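Local coordinates for tailspike protein (Acinetobacter phage vB_ApiP_P1, PDB 6E1R) that probably binds and hydrolyses capsular polysaccharide on the surface of Acinetobacter baumannii, as the trimeric receptor-recognising tailspike of the phage, at residues G233-S239 / T262-E268; F258-T262 / Q285-T289. All coordinates share one frame; numbering follows the deposited sequence.

Interaction 1. Residues G233-S239 / T262-E268; sequences GFKAIRS and TDDCMIE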
loop_
_atom_site.group_PDB
_atom_site.type_symbol
_atom_site.label_atom_id
_atom_site.label_comp_id
_atom_site.label_asym_id
_atom_site.label_seq_id
_atom_site.Cartn_x
_atom_site.Cartn_y
_atom_site.Cartn_z
ATOM N N GLY A 233 -19.127 -22.233 17.651
ATOM C CA GLY A 233 -18.243 -21.122 17.356
ATOM C C GLY A 233 -17.816 -21.146 15.903
ATOM O O GLY A 233 -17.873 -22.170 15.220
ATOM N N PHE A 234 -17.378 -19.987 15.417
ATOM C CA PHE A 234 -16.889 -19.857 14.050
ATOM C C PHE A 234 -15.587 -19.075 14.069
ATOM O O PHE A 234 -15.542 -17.951 14.581
ATOM C CB PHE A 234 -17.914 -19.161 13.150
ATOM C CG PHE A 234 -17.361 -18.749 11.813
ATOM C CD1 PHE A 234 -17.217 -19.675 10.793
ATOM C CD2 PHE A 234 -16.989 -17.435 11.575
ATOM C CE1 PHE A 234 -16.708 -19.303 9.563
ATOM C CE2 PHE A 234 -16.480 -17.056 10.347
ATOM C CZ PHE A 234 -16.339 -17.991 9.340
ATOM N N LYS A 235 -14.541 -19.664 13.502
ATOM C CA LYS A 235 -13.261 -19.000 13.312
ATOM C C LYS A 235 -12.953 -18.985 11.824
ATOM O O LYS A 235 -13.119 -20.001 11.142
ATOM C CB LYS A 235 -12.143 -19.695 14.095
ATOM C CG LYS A 235 -10.773 -19.063 13.893
ATOM C CD LYS A 235 -9.713 -19.720 14.762
ATOM C CE LYS A 235 -9.987 -19.471 16.237
ATOM N NZ LYS A 235 -8.969 -20.106 17.119
ATOM N N ALA A 236 -12.513 -17.832 11.323
ATOM C CA ALA A 236 -12.274 -17.692 9.893
ATOM C C ALA A 236 -11.098 -18.553 9.447
ATOM O O ALA A 236 -11.233 -19.396 8.553
ATOM C CB ALA A 236 -12.037 -16.223 9.541
ATOM N N ILE A 237 -9.934 -18.355 10.058
ATOM C CA ILE A 237 -8.704 -19.010 9.626
ATOM C C ILE A 237 -7.916 -19.475 10.844
ATOM O O ILE A 237 -7.784 -18.744 11.831
ATOM C CB ILE A 237 -7.850 -18.071 8.744
ATOM C CG1 ILE A 237 -8.591 -17.743 7.447
ATOM C CG2 ILE A 237 -6.493 -18.689 8.439
ATOM C CD1 ILE A 237 -7.895 -16.728 6.592
ATOM N N ARG A 238 -7.399 -20.702 10.768
ATOM C CA ARG A 238 -6.467 -21.248 11.756
ATOM C C ARG A 238 -5.385 -21.993 10.984
ATOM O O ARG A 238 -5.621 -23.103 10.496
ATOM C CB ARG A 238 -7.129 -22.202 12.740
ATOM C CG ARG A 238 -6.157 -22.618 13.843
ATOM C CD ARG A 238 -6.568 -23.903 14.542
ATOM N NE ARG A 238 -7.613 -23.777 15.547
ATOM C CZ ARG A 238 -8.167 -24.826 16.148
ATOM N NH1 ARG A 238 -7.771 -26.051 15.827
ATOM N NH2 ARG A 238 -9.109 -24.656 17.064
ATOM N N SER A 239 -4.209 -21.391 10.872
ATOM C CA SER A 239 -3.089 -22.006 10.170
ATOM C C SER A 239 -2.055 -22.391 11.223
ATOM O O SER A 239 -1.338 -21.534 11.743
ATOM C CB SER A 239 -2.511 -21.061 9.121
ATOM O OG SER A 239 -3.512 -20.650 8.207
ATOM N N THR A 262 -17.100 -15.763 16.620
ATOM C CA THR A 262 -17.529 -16.093 17.975
ATOM C C THR A 262 -16.518 -16.916 18.761
ATOM O O THR A 262 -16.794 -17.250 19.918
ATOM C CB THR A 262 -18.872 -16.846 17.950
ATOM O OG1 THR A 262 -18.859 -17.823 16.902
ATOM C CG2 THR A 262 -20.027 -15.880 17.724
ATOM N N ASP A 263 -15.364 -17.238 18.189
ATOM C CA ASP A 263 -14.346 -18.014 18.878
ATOM C C ASP A 263 -13.403 -17.067 19.620
ATOM O O ASP A 263 -13.696 -15.882 19.807
ATOM C CB ASP A 263 -13.613 -18.905 17.877
ATOM C CG ASP A 263 -12.997 -20.129 18.526
ATOM O OD1 ASP A 263 -13.092 -20.256 19.766
ATOM O OD2 ASP A 263 -12.427 -20.966 17.796
ATOM N N ASP A 264 -12.255 -17.586 20.065
ATOM C CA ASP A 264 -11.291 -16.741 20.760
ATOM C C ASP A 264 -10.686 -15.704 19.826
ATOM O O ASP A 264 -10.311 -14.613 20.270
ATOM C CB ASP A 264 -10.192 -17.596 21.390
ATOM C CG ASP A 264 -9.434 -18.415 20.367
ATOM O OD1 ASP A 264 -10.079 -18.977 19.458
ATOM O OD2 ASP A 264 -8.193 -18.499 20.475
ATOM N N CYS A 265 -10.586 -16.020 18.536
ATOM C CA CYS A 265 -10.117 -15.065 17.546
ATOM C C CYS A 265 -10.706 -15.426 16.190
ATOM O O CYS A 265 -11.296 -16.493 16.008
ATOM C CB CYS A 265 -8.586 -15.018 17.488
ATOM S SG CYS A 265 -7.799 -16.612 17.199
HETATM N N MSE A 266 -10.548 -14.511 15.241
HETATM C CA MSE A 266 -11.067 -14.709 13.894
HETATM C C MSE A 266 -10.003 -15.340 13.003
HETATM O O MSE A 266 -10.274 -16.289 12.270
HETATM C CB MSE A 266 -11.539 -13.379 13.304
HETATM C CG MSE A 266 -12.378 -13.511 12.043
HETATM SE SE MSE A 266 -13.995 -14.572 12.319
HETATM C CE MSE A 266 -15.091 -13.811 10.898
ATOM N N ILE A 267 -8.788 -14.806 13.080
ATOM C CA ILE A 267 -7.651 -15.289 12.307
ATOM C C ILE A 267 -6.543 -15.673 13.277
ATOM O O ILE A 267 -6.264 -14.941 14.233
ATOM C CB ILE A 267 -7.161 -14.231 11.297
ATOM C CG1 ILE A 267 -8.318 -13.773 10.407
ATOM C CG2 ILE A 267 -6.025 -14.784 10.450
ATOM C CD1 ILE A 267 -7.959 -12.643 9.470
ATOM N N GLU A 268 -5.914 -16.821 13.032
ATOM C CA GLU A 268 -4.889 -17.337 13.926
ATOM C C GLU A 268 -3.848 -18.108 13.130
ATOM O O GLU A 268 -4.192 -18.906 12.254
ATOM C CB GLU A 268 -5.496 -18.245 15.003
ATOM C CG GLU A 268 -4.474 -18.865 15.942
ATOM C CD GLU A 268 -5.110 -19.741 17.005
ATOM O OE1 GLU A 268 -6.273 -20.154 16.818
ATOM O OE2 GLU A 268 -4.446 -20.018 18.025
HETATM O O HOH W 1 -13.730 -16.027 16.186
HETATM O O HOH W 2 -10.531 -22.475 17.766
#
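K235 reaches across to three acidic side chains of 262-268 and makes the ionic centre of the contact. Its chain runs extended and then bends at chi3 (-66°), which brings NZ between D264 and E268: NZ lies 2.8 Å from D264 OD1, on that oxygen's syn lone pair, and 2.7 Å from E268 OE1, met nearly along the C-O axis. D263 OD2 is a long third partner of the same NZ. One water joins K235 NZ and R238 NH2. Beyond the two segments D263 has a salt bridge to R205 and D264 one to K294, so the network spreads to the neighbouring coils. R238 and E268 leave the paired strands on the same face and run abreast, with their planes 84° apart and their charged atoms beyond salt-bridge range.

The backbones pair as parallel strands at I237-R238 and I267-E268. I237 N donates to M266 O (3.0 Å), E268 N to I237 O, and S239 N to E268 O (2.8 Å). Before the corner at A236 the pairing changes: F234 N is held by the hydroxyl T262 OG1 at 3.0 Å, and a second water links F234 O to D263 N.

Apolar groups fill the inner side. M266, a selenomethionine bent at chi2 (59°), brings CE to the edge of the F234 ring, 3.6 Å from CE2, while its SE approaches the ring obliquely in a Met-aromatic contact. Its CG packs on A236 CB at 3.7 Å. I237 CB meets I267 CG2, both residues also touching W276 inside the parallel beta-helix.

A single amine bridging D264 and E268, with D263 farther off, probably offsets the mutual repulsion of these acids and so lets them gather beside the strand pair.

Interaction 2. Residues F258-T262 / Q285-T289; sequences FRKGT and QNLCT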
loop_
_atom_site.group_PDB
_atom_site.type_symbol
_atom_site.label_atom_id
_atom_site.label_comp_id
_atom_site.label_asym_id
_atom_site.label_seq_id
_atom_site.Cartn_x
_atom_site.Cartn_y
_atom_site.Cartn_z
ATOM N N PHE A 258 -14.683 -10.096 7.145
ATOM C CA PHE A 258 -14.707 -10.979 8.308
ATOM C C PHE A 258 -15.756 -10.454 9.279
ATOM O O PHE A 258 -15.536 -9.433 9.938
ATOM C CB PHE A 258 -13.336 -11.049 8.979
ATOM C CG PHE A 258 -12.232 -11.515 8.071
ATOM C CD1 PHE A 258 -11.583 -10.624 7.231
ATOM C CD2 PHE A 258 -11.833 -12.841 8.068
ATOM C CE1 PHE A 258 -10.566 -11.049 6.397
ATOM C CE2 PHE A 258 -10.815 -13.273 7.238
ATOM C CZ PHE A 258 -10.180 -12.375 6.401
ATOM N N ARG A 259 -16.895 -11.143 9.364
ATOM C CA ARG A 259 -18.010 -10.724 10.201
ATOM C C ARG A 259 -18.458 -11.862 11.108
ATOM O O ARG A 259 -18.347 -13.040 10.759
ATOM C CB ARG A 259 -19.215 -10.250 9.373
ATOM C CG ARG A 259 -19.014 -8.947 8.630
ATOM C CD ARG A 259 -20.346 -8.480 8.068
ATOM N NE ARG A 259 -20.248 -7.186 7.404
ATOM C CZ ARG A 259 -20.224 -7.021 6.087
ATOM N NH1 ARG A 259 -20.309 -8.070 5.281
ATOM N NH2 ARG A 259 -20.130 -5.802 5.575
ATOM N N LYS A 260 -18.957 -11.483 12.289
ATOM C CA LYS A 260 -19.713 -12.372 13.174
ATOM C C LYS A 260 -18.875 -13.550 13.667
ATOM O O LYS A 260 -19.339 -14.689 13.699
ATOM C CB LYS A 260 -20.979 -12.885 12.485
ATOM C CG LYS A 260 -21.926 -11.815 11.984
ATOM C CD LYS A 260 -22.498 -10.993 13.117
ATOM C CE LYS A 260 -23.379 -9.873 12.569
ATOM N NZ LYS A 260 -24.547 -10.406 11.796
ATOM N N GLY A 261 -17.631 -13.284 14.060
ATOM C CA GLY A 261 -16.834 -14.315 14.698
ATOM C C GLY A 261 -17.256 -14.526 16.140
ATOM O O GLY A 261 -17.712 -13.608 16.816
ATOM N N THR A 262 -17.100 -15.763 16.620
ATOM C CA THR A 262 -17.529 -16.093 17.975
ATOM C C THR A 262 -16.518 -16.916 18.761
ATOM O O THR A 262 -16.794 -17.250 19.918
ATOM C CB THR A 262 -18.872 -16.846 17.950
ATOM O OG1 THR A 262 -18.859 -17.823 16.902
ATOM C CG2 THR A 262 -20.027 -15.880 17.724
ATOM N N GLN A 285 -18.282 -6.282 13.198
ATOM C CA GLN A 285 -19.425 -7.007 13.755
ATOM C C GLN A 285 -19.034 -8.379 14.301
ATOM O O GLN A 285 -19.837 -9.314 14.288
ATOM C CB GLN A 285 -20.548 -7.141 12.722
ATOM C CG GLN A 285 -21.094 -5.807 12.240
ATOM C CD GLN A 285 -22.188 -5.963 11.204
ATOM O OE1 GLN A 285 -22.648 -7.071 10.931
ATOM N NE2 GLN A 285 -22.613 -4.849 10.620
ATOM N N ASN A 286 -17.807 -8.510 14.795
ATOM C CA ASN A 286 -17.355 -9.760 15.384
ATOM C C ASN A 286 -17.646 -9.787 16.882
ATOM O O ASN A 286 -17.891 -8.757 17.514
ATOM C CB ASN A 286 -15.861 -9.966 15.136
ATOM C CG ASN A 286 -15.520 -10.031 13.664
ATOM O OD1 ASN A 286 -15.559 -11.100 13.054
ATOM N ND2 ASN A 286 -15.181 -8.886 13.083
ATOM N N LEU A 287 -17.614 -10.991 17.445
ATOM C CA LEU A 287 -17.855 -11.218 18.865
ATOM C C LEU A 287 -16.754 -12.085 19.456
ATOM O O LEU A 287 -17.001 -12.938 20.314
ATOM C CB LEU A 287 -19.221 -11.861 19.091
ATOM C CG LEU A 287 -20.438 -11.040 18.662
ATOM C CD1 LEU A 287 -21.722 -11.808 18.925
ATOM C CD2 LEU A 287 -20.453 -9.700 19.380
ATOM N N CYS A 288 -15.520 -11.882 19.001
ATOM C CA CYS A 288 -14.403 -12.685 19.479
ATOM C C CYS A 288 -14.132 -12.405 20.951
ATOM O O CYS A 288 -14.294 -11.277 21.426
ATOM C CB CYS A 288 -13.154 -12.400 18.650
ATOM S SG CYS A 288 -13.337 -12.754 16.892
ATOM N N THR A 289 -13.715 -13.442 21.679
ATOM C CA THR A 289 -13.569 -13.312 23.124
ATOM C C THR A 289 -12.225 -12.717 23.528
ATOM O O THR A 289 -12.126 -12.112 24.600
ATOM C CB THR A 289 -13.772 -14.664 23.812
ATOM O OG1 THR A 289 -12.894 -15.642 23.242
ATOM C CG2 THR A 289 -15.217 -15.124 23.658
HETATM O O HOH W 3 -25.786 -7.407 10.961
HETATM O O HOH W 4 -18.033 -15.105 21.448
#
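N286 turns its amide in toward 258-262 because CG stands anti to its own carbonyl carbon (chi1 -61°) and chi2 of -88° swings the amide so that each end meets a different backbone group. ND2 donates to F258 O at 3.2 Å, coming from above the carbonyl plane. OD1 accepts from G261 N, also at 3.2 Å. One buried side chain thus grips the backbone on both sides of R259 and K260, where strand 257-259 gives way to a turn; K260, with both backbone angles positive, bends the chain away from the strand direction. Main-chain bonds add to this: L287 N donates to G261 O over 2.7 Å, and K260 N makes a weak bond to Q285 O.

The two segments are equivalent corners of successive coils of the right-handed parallel beta-helix, a fold common among phage tailspikes, and here the asparagine amide ties one corner to the next. N286 N in turn donates to N311 OD1.

At the outer side the K260 and Q285 side chains extend in company, in one direction. The bend of K260 at chi2 brings CE to 3.3 Å from Q285 OE1, and a water accepts weakly from K260 NZ while donating to the same oxygen. R259 lies beside Q285 as well, its guanidinium 46° from the amide plane and salt-bridged to E284; its side chain also packs on Q192 of a second subunit. Farther along, another water donates to both T262 O and L287 O, 2.7 Å from the latter.

How the interactions relate
Both contacts stack adjacent coils of the same beta-helix, and T262 belongs to each: interaction 2 joins the end of strand 257-259 to the following coil, while interaction 1 takes up the chain just beyond and joins it to the preceding one. Interaction 1 is mostly buried and combines strand pairing, an apolar inner side and a cluster of charges. Interaction 2 is partly exposed, contains no strand pairing, and depends on an asparagine amide, main-chain bonds and water. They touch directly: M266 CE packs against R259 O and N286 OD1, and D263 O is probably hydrogen-bonded to T289 N at 3.1 Å.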